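In2-1 family protein, glutathione transferase lambda3 (PDB 4PQI) binds glutathione as a lambda-class glutathione transferase of poplar and probably catalyses glutathione-dependent thiol-transfer reactions. Local coordinates at residues 121-126 with 162-167; 155-160 with 168-173; 34-39 with 72-77. All coordinates share one frame; numbering follows the deposited sequence.

In the fold
Contacts 1 and 2 are neighbours in the all-helical C-terminal half, their centres about 7 Å apart. Both draw on the loop between helices 151-160 and 177-197, and along the chain their segments alternate. They touch directly: Asp166 OD1 lies 2.9 Å from Lys173 N, a probable hydrogen bond, and Phe123 CE2 packs 3.6 Å from Ala160 O. Contact 3 belongs to the thioredoxin-like N-terminal half, across the centre of the chain, its centre about 35 Å from that of contact 1 and about 34 Å from that of contact 2. It is the one near the glutathione, with the side chain of Tyr74 about 7 Å away, whereas contact 1 carries two calcium sites.

Contact 1: residues 121-126 with 162-167; sequences KEFAEE and HKFDDG. With CA (calcium ion), chain D; CA (calcium ion), chain C.
Phe123 turns one face of its ring to the loop 162-167, and two side chains settle on that same side. Phe164 comes edge first in an offset edge-to-face pair: its CE2 lies 3.6 Å from Phe123 CD2, the ring centroids are 5.6 Å apart and the planes stand at 73°. Lys163 lays its aliphatic chain obliquely over the ring. Its CG sits 4.0 Å from the centroid of the Phe123 ring, 8° off the normal, a CH-pi contact. With CG anti to the backbone N, Lys163 then bends at chi2 (95°), which carries CD and CE out across the CE1-CD1 side of the ring, with the ammonium group beyond. Lysine suits this surface position because its methylenes cover an aromatic face while its charged end reaches toward solvent. Lys163 CG also lies above the Phe164 ring, so it fills the angle between the two phenylalanines. A serine in place of Phe123 would probably leave the Phe164 edge and the lysine methylenes without a face to rest on and free to shift.

The loop also binds two calcium ions, through backbone carbonyls and the Asp165 carboxylate. Phe164 O (2.4 Å) and Gly167 O (2.5 Å) both bind one ion, whose remaining ligands here are four waters. The second takes His162 O, both carboxylate oxygens of Asp165 (OD2 at 2.4 Å) and a water also hydrogen-bonded to His162 ND1; further ligands come from outside the segment. One water on the first ion donates to Asp165 OD1 and so links the two sites.

The contact ties helix 118-139 to the surface loop between helices 151-160 and 177-197 in the all-helical GST C-terminal domain. Phe123 also touches Leu171 in that loop, while Asp166 forms a salt bridge with Lys120.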
loop_
_atom_site.group_PDB
_atom_site.type_symbol
_atom_site.label_atom_id
_atom_site.label_comp_id
_atom_site.label_asym_id
_atom_site.label_seq_id
_atom_site.Cartn_x
_atom_site.Cartn_y
_atom_site.Cartn_z
ATOM N N LYS A 121 16.395 -10.691 2.656
ATOM C CA LYS A 121 16.433 -9.427 3.396
ATOM C C LYS A 121 17.146 -8.344 2.595
ATOM O O LYS A 121 16.696 -7.198 2.550
ATOM C CB LYS A 121 17.160 -9.600 4.733
ATOM C CG LYS A 121 16.495 -10.541 5.729
ATOM C CD LYS A 121 15.503 -9.820 6.633
ATOM C CE LYS A 121 16.199 -8.911 7.641
ATOM N NZ LYS A 121 15.228 -8.290 8.603
ATOM N N GLU A 122 18.280 -8.695 1.991
ATOM C CA GLU A 122 18.986 -7.743 1.141
ATOM C C GLU A 122 18.204 -7.317 -0.110
ATOM O O GLU A 122 18.181 -6.135 -0.459
ATOM C CB GLU A 122 20.369 -8.259 0.754
ATOM C CG GLU A 122 21.404 -7.915 1.804
ATOM C CD GLU A 122 21.219 -6.504 2.340
ATOM O OE1 GLU A 122 21.402 -5.540 1.559
ATOM O OE2 GLU A 122 20.874 -6.354 3.533
ATOM N N PHE A 123 17.592 -8.276 -0.797
ATOM C CA PHE A 123 16.783 -7.946 -1.965
ATOM C C PHE A 123 15.603 -7.070 -1.585
ATOM O O PHE A 123 15.169 -6.228 -2.376
ATOM C CB PHE A 123 16.235 -9.203 -2.633
ATOM C CG PHE A 123 15.814 -8.988 -4.050
ATOM C CD1 PHE A 123 16.686 -8.393 -4.950
ATOM C CD2 PHE A 123 14.566 -9.394 -4.495
ATOM C CE1 PHE A 123 16.325 -8.196 -6.266
ATOM C CE2 PHE A 123 14.201 -9.206 -5.836
ATOM C CZ PHE A 123 15.076 -8.606 -6.708
ATOM N N ALA A 124 15.052 -7.306 -0.396
ATOM C CA ALA A 124 13.920 -6.516 0.089
ATOM C C ALA A 124 14.321 -5.047 0.194
ATOM O O ALA A 124 13.546 -4.149 -0.148
ATOM C CB ALA A 124 13.445 -7.031 1.441
ATOM N N GLU A 125 15.552 -4.805 0.644
ATOM C CA GLU A 125 16.014 -3.439 0.819
ATOM C C GLU A 125 16.204 -2.759 -0.528
ATOM O O GLU A 125 15.919 -1.564 -0.675
ATOM C CB GLU A 125 17.287 -3.394 1.665
ATOM C CG GLU A 125 17.034 -3.736 3.132
ATOM C CD GLU A 125 16.002 -2.815 3.792
ATOM O OE1 GLU A 125 16.106 -1.578 3.633
ATOM O OE2 GLU A 125 15.081 -3.324 4.471
ATOM N N GLU A 126 16.660 -3.524 -1.516
ATOM C CA GLU A 126 16.835 -2.981 -2.853
ATOM C C GLU A 126 15.474 -2.578 -3.413
ATOM O O GLU A 126 15.322 -1.503 -3.979
ATOM C CB GLU A 126 17.472 -4.009 -3.777
ATOM C CG GLU A 126 18.859 -4.415 -3.375
ATOM C CD GLU A 126 19.763 -4.560 -4.566
ATOM O OE1 GLU A 126 19.794 -5.666 -5.151
ATOM O OE2 GLU A 126 20.429 -3.563 -4.923
ATOM N N HIS A 162 11.913 -12.747 -11.071
ATOM C CA HIS A 162 12.707 -13.914 -11.475
ATOM C C HIS A 162 13.853 -14.227 -10.502
ATOM O O HIS A 162 14.534 -15.239 -10.647
ATOM C CB HIS A 162 13.288 -13.720 -12.885
ATOM C CG HIS A 162 12.321 -14.010 -13.988
ATOM N ND1 HIS A 162 12.182 -15.265 -14.542
ATOM C CD2 HIS A 162 11.448 -13.210 -14.644
ATOM C CE1 HIS A 162 11.263 -15.226 -15.488
ATOM N NE2 HIS A 162 10.798 -13.993 -15.567
ATOM N N LYS A 163 14.071 -13.373 -9.505
ATOM C CA LYS A 163 15.210 -13.565 -8.602
ATOM C C LYS A 163 15.054 -14.831 -7.719
ATOM O O LYS A 163 15.925 -15.697 -7.682
ATOM C CB LYS A 163 15.429 -12.295 -7.760
ATOM C CG LYS A 163 16.548 -12.388 -6.725
ATOM C CD LYS A 163 17.854 -11.834 -7.240
ATOM C CE LYS A 163 18.846 -11.614 -6.100
ATOM N NZ LYS A 163 20.069 -10.895 -6.563
ATOM N N PHE A 164 13.932 -14.943 -7.019
ATOM C CA PHE A 164 13.701 -16.080 -6.135
ATOM C C PHE A 164 12.661 -17.032 -6.742
ATOM O O PHE A 164 11.520 -16.635 -7.017
ATOM C CB PHE A 164 13.318 -15.595 -4.717
ATOM C CG PHE A 164 14.420 -14.817 -4.038
ATOM C CD1 PHE A 164 15.540 -15.470 -3.542
ATOM C CD2 PHE A 164 14.358 -13.428 -3.935
ATOM C CE1 PHE A 164 16.576 -14.761 -2.931
ATOM C CE2 PHE A 164 15.389 -12.707 -3.330
ATOM C CZ PHE A 164 16.507 -13.381 -2.824
ATOM N N ASP A 165 13.063 -18.283 -6.963
ATOM C CA ASP A 165 12.213 -19.234 -7.683
ATOM C C ASP A 165 11.447 -20.217 -6.804
ATOM O O ASP A 165 11.029 -21.280 -7.261
ATOM C CB ASP A 165 13.034 -19.994 -8.716
ATOM C CG ASP A 165 13.612 -19.077 -9.758
ATOM O OD1 ASP A 165 13.144 -17.917 -9.839
ATOM O OD2 ASP A 165 14.517 -19.511 -10.484
ATOM N N ASP A 166 11.245 -19.844 -5.553
ATOM C CA ASP A 166 10.515 -20.691 -4.623
ATOM C C ASP A 166 9.086 -20.182 -4.397
ATOM O O ASP A 166 8.407 -20.624 -3.476
ATOM C CB ASP A 166 11.262 -20.771 -3.292
ATOM C CG ASP A 166 11.586 -19.397 -2.720
ATOM O OD1 ASP A 166 11.190 -19.120 -1.571
ATOM O OD2 ASP A 166 12.243 -18.594 -3.412
ATOM N N GLY A 167 8.632 -19.254 -5.236
ATOM C CA GLY A 167 7.272 -18.750 -5.127
ATOM C C GLY A 167 7.053 -17.469 -5.907
ATOM O O GLY A 167 8.008 -16.881 -6.413
HETATM CA CA CA D . 14.932 -17.370 -11.586
HETATM CA CA CA C . 9.515 -16.367 -8.380
HETATM O O HOH W 1 12.953 -17.641 -13.160
HETATM O O HOH W 2 10.911 -16.745 -10.280
HETATM O O HOH W 3 7.840 -15.448 -9.667
HETATM O O HOH W 4 8.722 -18.747 -8.815
HETATM O O HOH W 5 9.330 -14.192 -7.192
#

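Contact 2: residues 155-160 with 168-173; sequences DHLENA and PFFLGK. Unlike the reference sequence in segment 155-160: His156 (reference Tyr).
Phe170 sets its ring against Leu157 and Ala160, joining helix 151-160 to a type I beta turn (Phe169 to Gly172) in the helical GST C-terminal domain. The packing contacts come from two directions. At the ring edge, near its plane, stand Ala160 CB, 4.2 Å from Phe170 CD1, and Leu157 O, 3.8 Å from Phe170 CE1; a methyl is small enough to let the ring lie close to the helix. Leu157 CD2 instead comes obliquely, from above the ring plane, onto CE1 and CZ, with 3.9 Å between it and Phe170 CZ. Phe170 CG is anti to its carbonyl carbon (chi1 -74°), which swings the ring from the turn towards the helix. Tyr182 and Trp211 also meet this ring, so a flat, apolar residue suits the buried place.

Hydrogen bonds fix the backbone of the turn. Gly172 N donates to Phe169 O (2.9 Å) and Phe169 N to Gly172 O (3.1 Å), while Phe170 N bonds Asp179 OD1 on helix 177-197.

A water bridges the two segments through their carbonyls and may share its protons with further acceptors: it lies 2.9 Å from Ala160 O and 2.6 Å from Phe170 O.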
loop_
_atom_site.group_PDB
_atom_site.type_symbol
_atom_site.label_atom_id
_atom_site.label_comp_id
_atom_site.label_asym_id
_atom_site.label_seq_id
_atom_site.Cartn_x
_atom_site.Cartn_y
_atom_site.Cartn_z
ATOM N N ASP A 155 9.064 -3.609 -16.320
ATOM C CA ASP A 155 10.069 -4.618 -16.653
ATOM C C ASP A 155 10.948 -4.882 -15.421
ATOM O O ASP A 155 11.302 -6.019 -15.129
ATOM C CB ASP A 155 10.939 -4.171 -17.836
ATOM C CG ASP A 155 10.252 -4.340 -19.181
ATOM O OD1 ASP A 155 9.084 -4.796 -19.221
ATOM O OD2 ASP A 155 10.883 -4.000 -20.209
ATOM N N HIS A 156 11.296 -3.823 -14.704
ATOM C CA HIS A 156 12.089 -3.968 -13.497
ATOM C C HIS A 156 11.368 -4.883 -12.499
ATOM O O HIS A 156 11.972 -5.775 -11.918
ATOM C CB HIS A 156 12.411 -2.605 -12.883
ATOM C CG HIS A 156 13.692 -2.583 -12.105
ATOM N ND1 HIS A 156 14.915 -2.847 -12.683
ATOM C CD2 HIS A 156 13.939 -2.351 -10.793
ATOM C CE1 HIS A 156 15.862 -2.771 -11.762
ATOM N NE2 HIS A 156 15.295 -2.468 -10.607
ATOM N N LEU A 157 10.063 -4.700 -12.335
ATOM C CA LEU A 157 9.310 -5.588 -11.449
ATOM C C LEU A 157 9.218 -7.018 -11.986
ATOM O O LEU A 157 9.339 -7.984 -11.223
ATOM C CB LEU A 157 7.917 -5.040 -11.166
ATOM C CG LEU A 157 7.839 -3.675 -10.489
ATOM C CD1 LEU A 157 6.398 -3.390 -10.117
ATOM C CD2 LEU A 157 8.737 -3.622 -9.286
ATOM N N GLU A 158 8.997 -7.155 -13.292
ATOM C CA GLU A 158 8.988 -8.473 -13.927
ATOM C C GLU A 158 10.311 -9.215 -13.678
ATOM O O GLU A 158 10.322 -10.387 -13.274
ATOM C CB GLU A 158 8.728 -8.345 -15.440
ATOM C CG GLU A 158 8.780 -9.662 -16.225
ATOM C CD GLU A 158 7.662 -10.605 -15.841
ATOM O OE1 GLU A 158 6.725 -10.177 -15.134
ATOM O OE2 GLU A 158 7.716 -11.782 -16.234
ATOM N N ASN A 159 11.420 -8.526 -13.929
ATOM C CA ASN A 159 12.733 -9.140 -13.752
ATOM C C ASN A 159 13.070 -9.446 -12.281
ATOM O O ASN A 159 13.612 -10.510 -11.975
ATOM C CB ASN A 159 13.803 -8.308 -14.453
ATOM C CG ASN A 159 13.707 -8.422 -15.972
ATOM O OD1 ASN A 159 13.632 -9.517 -16.506
ATOM N ND2 ASN A 159 13.677 -7.291 -16.660
ATOM N N ALA A 160 12.711 -8.530 -11.380
ATOM C CA ALA A 160 12.855 -8.757 -9.948
ATOM C C ALA A 160 12.163 -10.053 -9.517
ATOM O O ALA A 160 12.697 -10.794 -8.687
ATOM C CB ALA A 160 12.309 -7.550 -9.135
ATOM N N PRO A 168 5.792 -17.017 -5.991
ATOM C CA PRO A 168 5.377 -15.933 -6.885
ATOM C C PRO A 168 5.566 -14.515 -6.342
ATOM O O PRO A 168 5.302 -13.558 -7.075
ATOM C CB PRO A 168 3.885 -16.216 -7.063
ATOM C CG PRO A 168 3.484 -16.741 -5.748
ATOM C CD PRO A 168 4.641 -17.582 -5.266
ATOM N N PHE A 169 5.999 -14.367 -5.094
ATOM C CA PHE A 169 6.117 -13.044 -4.491
ATOM C C PHE A 169 7.520 -12.486 -4.717
ATOM O O PHE A 169 8.419 -13.221 -5.130
ATOM C CB PHE A 169 5.762 -13.090 -2.996
ATOM C CG PHE A 169 4.401 -13.673 -2.715
ATOM C CD1 PHE A 169 3.249 -12.972 -3.037
ATOM C CD2 PHE A 169 4.276 -14.923 -2.134
ATOM C CE1 PHE A 169 1.996 -13.515 -2.791
ATOM C CE2 PHE A 169 3.028 -15.476 -1.875
ATOM C CZ PHE A 169 1.883 -14.769 -2.201
ATOM N N PHE A 170 7.720 -11.193 -4.463
ATOM C CA PHE A 170 9.046 -10.617 -4.690
ATOM C C PHE A 170 10.168 -11.360 -3.969
ATOM O O PHE A 170 11.265 -11.511 -4.514
ATOM C CB PHE A 170 9.087 -9.125 -4.367
ATOM C CG PHE A 170 8.410 -8.263 -5.401
ATOM C CD1 PHE A 170 8.979 -8.084 -6.656
ATOM C CD2 PHE A 170 7.219 -7.612 -5.112
ATOM C CE1 PHE A 170 8.368 -7.293 -7.606
ATOM C CE2 PHE A 170 6.595 -6.812 -6.067
ATOM C CZ PHE A 170 7.164 -6.658 -7.316
ATOM N N LEU A 171 9.904 -11.854 -2.766
ATOM C CA LEU A 171 10.940 -12.600 -2.061
ATOM C C LEU A 171 10.729 -14.112 -2.145
ATOM O O LEU A 171 11.312 -14.874 -1.376
ATOM C CB LEU A 171 11.049 -12.124 -0.610
ATOM C CG LEU A 171 11.254 -10.606 -0.455
ATOM C CD1 LEU A 171 11.279 -10.222 1.033
ATOM C CD2 LEU A 171 12.523 -10.149 -1.165
ATOM N N GLY A 172 9.901 -14.548 -3.086
ATOM C CA GLY A 172 9.722 -15.972 -3.332
ATOM C C GLY A 172 8.484 -16.601 -2.717
ATOM O O GLY A 172 7.355 -16.206 -3.011
ATOM N N LYS A 173 8.715 -17.579 -1.849
ATOM C CA LYS A 173 7.659 -18.350 -1.203
ATOM C C LYS A 173 6.630 -17.507 -0.425
ATOM O O LYS A 173 5.422 -17.690 -0.575
ATOM C CB LYS A 173 8.319 -19.375 -0.277
ATOM C CG LYS A 173 7.402 -20.371 0.407
ATOM C CD LYS A 173 8.251 -21.466 1.061
ATOM C CE LYS A 173 7.634 -21.970 2.364
ATOM N NZ LYS A 173 7.575 -20.910 3.421
HETATM O O HOH W 6 12.031 -12.762 -6.719
#

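Contact 3: residues 34-39 with 72-77; sequences KLYTCY and AWYPEK
The hydroxyl of Tyr74 is held by two groups, the carbonyl O of Lys83 and OG of Ser86, while the ring behind it packs on Tyr36. Tyr74 CG is anti to its backbone N (chi1 -177°), and this extends the ring from helix 73-78 to strand 33-37. There its CE1 comes 3.4 Å from Tyr36 CB and 3.6 Å from Tyr36 CG. The rings meet obliquely, centroids 5.5 Å apart and planes at 40°.

Trp73 adds the second apolar touch. Its CG takes the crowded position between backbone N and carbonyl carbon (chi1 53°), which carries the six-membered end of the indole inward to Tyr36: CZ3 lies 4.1 Å from Tyr36 CE1. An alpha-helical bond from Lys77 N to Trp73 O (2.7 Å) holds the first turn of the helix.

Strand and helix are elements of the thioredoxin-like fold of the N-terminal domain. Tyr36 leaves the sheet on the side where helix 73-78 lies, its backbone paired with Ser86.

Each aromatic has its polar atom satisfied: Tyr36 OH by Glu88, Trp73 NE1 by Ala23 O. The chemistry thus combines apolar ring carbons in the interface with hydrogen-bonded ends, and through Lys83, which lines the glutathione pocket, Tyr74 is likely to act as a second-shell support for that site.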
loop_
_atom_site.group_PDB
_atom_site.type_symbol
_atom_site.label_atom_id
_atom_site.label_comp_id
_atom_site.label_asym_id
_atom_site.label_seq_id
_atom_site.Cartn_x
_atom_site.Cartn_y
_atom_site.Cartn_z
ATOM N N LYS A 34 -3.806 4.502 17.004
ATOM C CA LYS A 34 -4.649 4.970 15.910
ATOM C C LYS A 34 -3.865 5.162 14.614
ATOM O O LYS A 34 -2.756 5.688 14.622
ATOM C CB LYS A 34 -5.344 6.292 16.288
ATOM C CG LYS A 34 -6.062 6.277 17.644
ATOM C CD LYS A 34 -6.938 7.515 17.828
ATOM C CE LYS A 34 -7.420 7.628 19.278
ATOM N NZ LYS A 34 -6.273 7.771 20.220
ATOM N N LEU A 35 -4.458 4.731 13.506
ATOM C CA LEU A 35 -3.917 4.995 12.171
ATOM C C LEU A 35 -4.756 6.053 11.451
ATOM O O LEU A 35 -5.882 5.770 11.027
ATOM C CB LEU A 35 -3.924 3.698 11.358
ATOM C CG LEU A 35 -3.398 3.815 9.925
ATOM C CD1 LEU A 35 -1.915 4.220 9.934
ATOM C CD2 LEU A 35 -3.599 2.497 9.186
ATOM N N TYR A 36 -4.218 7.268 11.334
ATOM C CA TYR A 36 -4.880 8.358 10.609
ATOM C C TYR A 36 -4.672 8.084 9.129
ATOM O O TYR A 36 -3.540 7.864 8.685
ATOM C CB TYR A 36 -4.283 9.719 11.008
ATOM C CG TYR A 36 -4.541 10.043 12.464
ATOM C CD1 TYR A 36 -5.697 10.712 12.852
ATOM C CD2 TYR A 36 -3.669 9.619 13.452
ATOM C CE1 TYR A 36 -5.958 10.980 14.200
ATOM C CE2 TYR A 36 -3.918 9.878 14.798
ATOM C CZ TYR A 36 -5.066 10.557 15.165
ATOM O OH TYR A 36 -5.312 10.813 16.498
ATOM N N THR A 37 -5.761 8.062 8.366
ATOM C CA THR A 37 -5.702 7.498 7.031
ATOM C C THR A 37 -6.766 8.096 6.114
ATOM O O THR A 37 -7.560 8.933 6.537
ATOM C CB THR A 37 -5.855 5.967 7.109
ATOM O OG1 THR A 37 -5.658 5.400 5.813
ATOM C CG2 THR A 37 -7.227 5.580 7.643
ATOM N N CYS A 38 -6.736 7.683 4.850
ATOM C CA CYS A 38 -7.764 8.003 3.865
ATOM C C CYS A 38 -7.971 6.725 3.059
ATOM O O CYS A 38 -7.004 6.116 2.596
ATOM C CB CYS A 38 -7.334 9.170 2.951
ATOM S SG CYS A 38 -8.349 9.389 1.422
ATOM N N TYR A 39 -9.221 6.305 2.904
ATOM C CA TYR A 39 -9.510 4.978 2.357
ATOM C C TYR A 39 -9.012 4.732 0.930
ATOM O O TYR A 39 -8.823 3.584 0.532
ATOM C CB TYR A 39 -11.006 4.677 2.416
ATOM C CG TYR A 39 -11.546 4.363 3.792
ATOM C CD1 TYR A 39 -10.925 3.435 4.621
ATOM C CD2 TYR A 39 -12.691 5.005 4.267
ATOM C CE1 TYR A 39 -11.436 3.152 5.890
ATOM C CE2 TYR A 39 -13.206 4.728 5.519
ATOM C CZ TYR A 39 -12.589 3.802 6.327
ATOM O OH TYR A 39 -13.134 3.541 7.574
ATOM N N ALA A 72 -9.272 20.551 10.406
ATOM C CA ALA A 72 -8.120 21.383 10.693
ATOM C C ALA A 72 -7.304 20.845 11.873
ATOM O O ALA A 72 -6.096 21.087 11.946
ATOM C CB ALA A 72 -8.576 22.836 10.975
ATOM N N TRP A 73 -7.947 20.128 12.800
ATOM C CA TRP A 73 -7.207 19.596 13.954
ATOM C C TRP A 73 -6.120 18.584 13.577
ATOM O O TRP A 73 -5.223 18.276 14.371
ATOM C CB TRP A 73 -8.138 19.008 15.033
ATOM C CG TRP A 73 -9.158 17.969 14.609
ATOM C CD1 TRP A 73 -10.527 18.141 14.566
ATOM C CD2 TRP A 73 -8.922 16.596 14.216
ATOM N NE1 TRP A 73 -11.136 16.982 14.149
ATOM C CE2 TRP A 73 -10.181 16.021 13.928
ATOM C CE3 TRP A 73 -7.773 15.809 14.062
ATOM C CZ2 TRP A 73 -10.324 14.701 13.513
ATOM C CZ3 TRP A 73 -7.917 14.484 13.635
ATOM C CH2 TRP A 73 -9.185 13.949 13.371
ATOM N N TYR A 74 -6.189 18.059 12.365
ATOM C CA TYR A 74 -5.188 17.075 11.963
ATOM C C TYR A 74 -3.776 17.705 11.764
ATOM O O TYR A 74 -2.820 17.301 12.437
ATOM C CB TYR A 74 -5.688 16.220 10.783
ATOM C CG TYR A 74 -4.710 15.147 10.376
ATOM C CD1 TYR A 74 -4.473 14.054 11.202
ATOM C CD2 TYR A 74 -4.028 15.225 9.169
ATOM C CE1 TYR A 74 -3.562 13.070 10.855
ATOM C CE2 TYR A 74 -3.113 14.234 8.794
ATOM C CZ TYR A 74 -2.888 13.164 9.646
ATOM O OH TYR A 74 -2.000 12.188 9.309
ATOM N N PRO A 75 -3.642 18.716 10.879
ATOM C CA PRO A 75 -2.322 19.354 10.831
ATOM C C PRO A 75 -2.014 20.162 12.083
ATOM O O PRO A 75 -0.849 20.212 12.477
ATOM C CB PRO A 75 -2.421 20.293 9.617
ATOM C CG PRO A 75 -3.853 20.520 9.436
ATOM C CD PRO A 75 -4.543 19.256 9.841
ATOM N N GLU A 76 -3.030 20.763 12.704
ATOM C CA GLU A 76 -2.794 21.625 13.856
ATOM C C GLU A 76 -2.457 20.850 15.128
ATOM O O GLU A 76 -1.618 21.272 15.893
ATOM C CB GLU A 76 -3.987 22.558 14.100
ATOM C CG GLU A 76 -4.192 23.607 13.010
ATOM C CD GLU A 76 -5.410 24.510 13.263
ATOM O OE1 GLU A 76 -5.930 24.521 14.406
ATOM O OE2 GLU A 76 -5.846 25.206 12.316
ATOM N N LYS A 77 -3.100 19.710 15.348
ATOM C CA LYS A 77 -3.009 19.042 16.642
ATOM C C LYS A 77 -2.442 17.625 16.603
ATOM O O LYS A 77 -2.028 17.103 17.641
ATOM C CB LYS A 77 -4.380 19.031 17.329
ATOM C CG LYS A 77 -4.798 20.404 17.818
ATOM C CD LYS A 77 -6.233 20.398 18.309
ATOM C CE LYS A 77 -6.707 21.803 18.679
ATOM N NZ LYS A 77 -8.193 21.834 18.901
#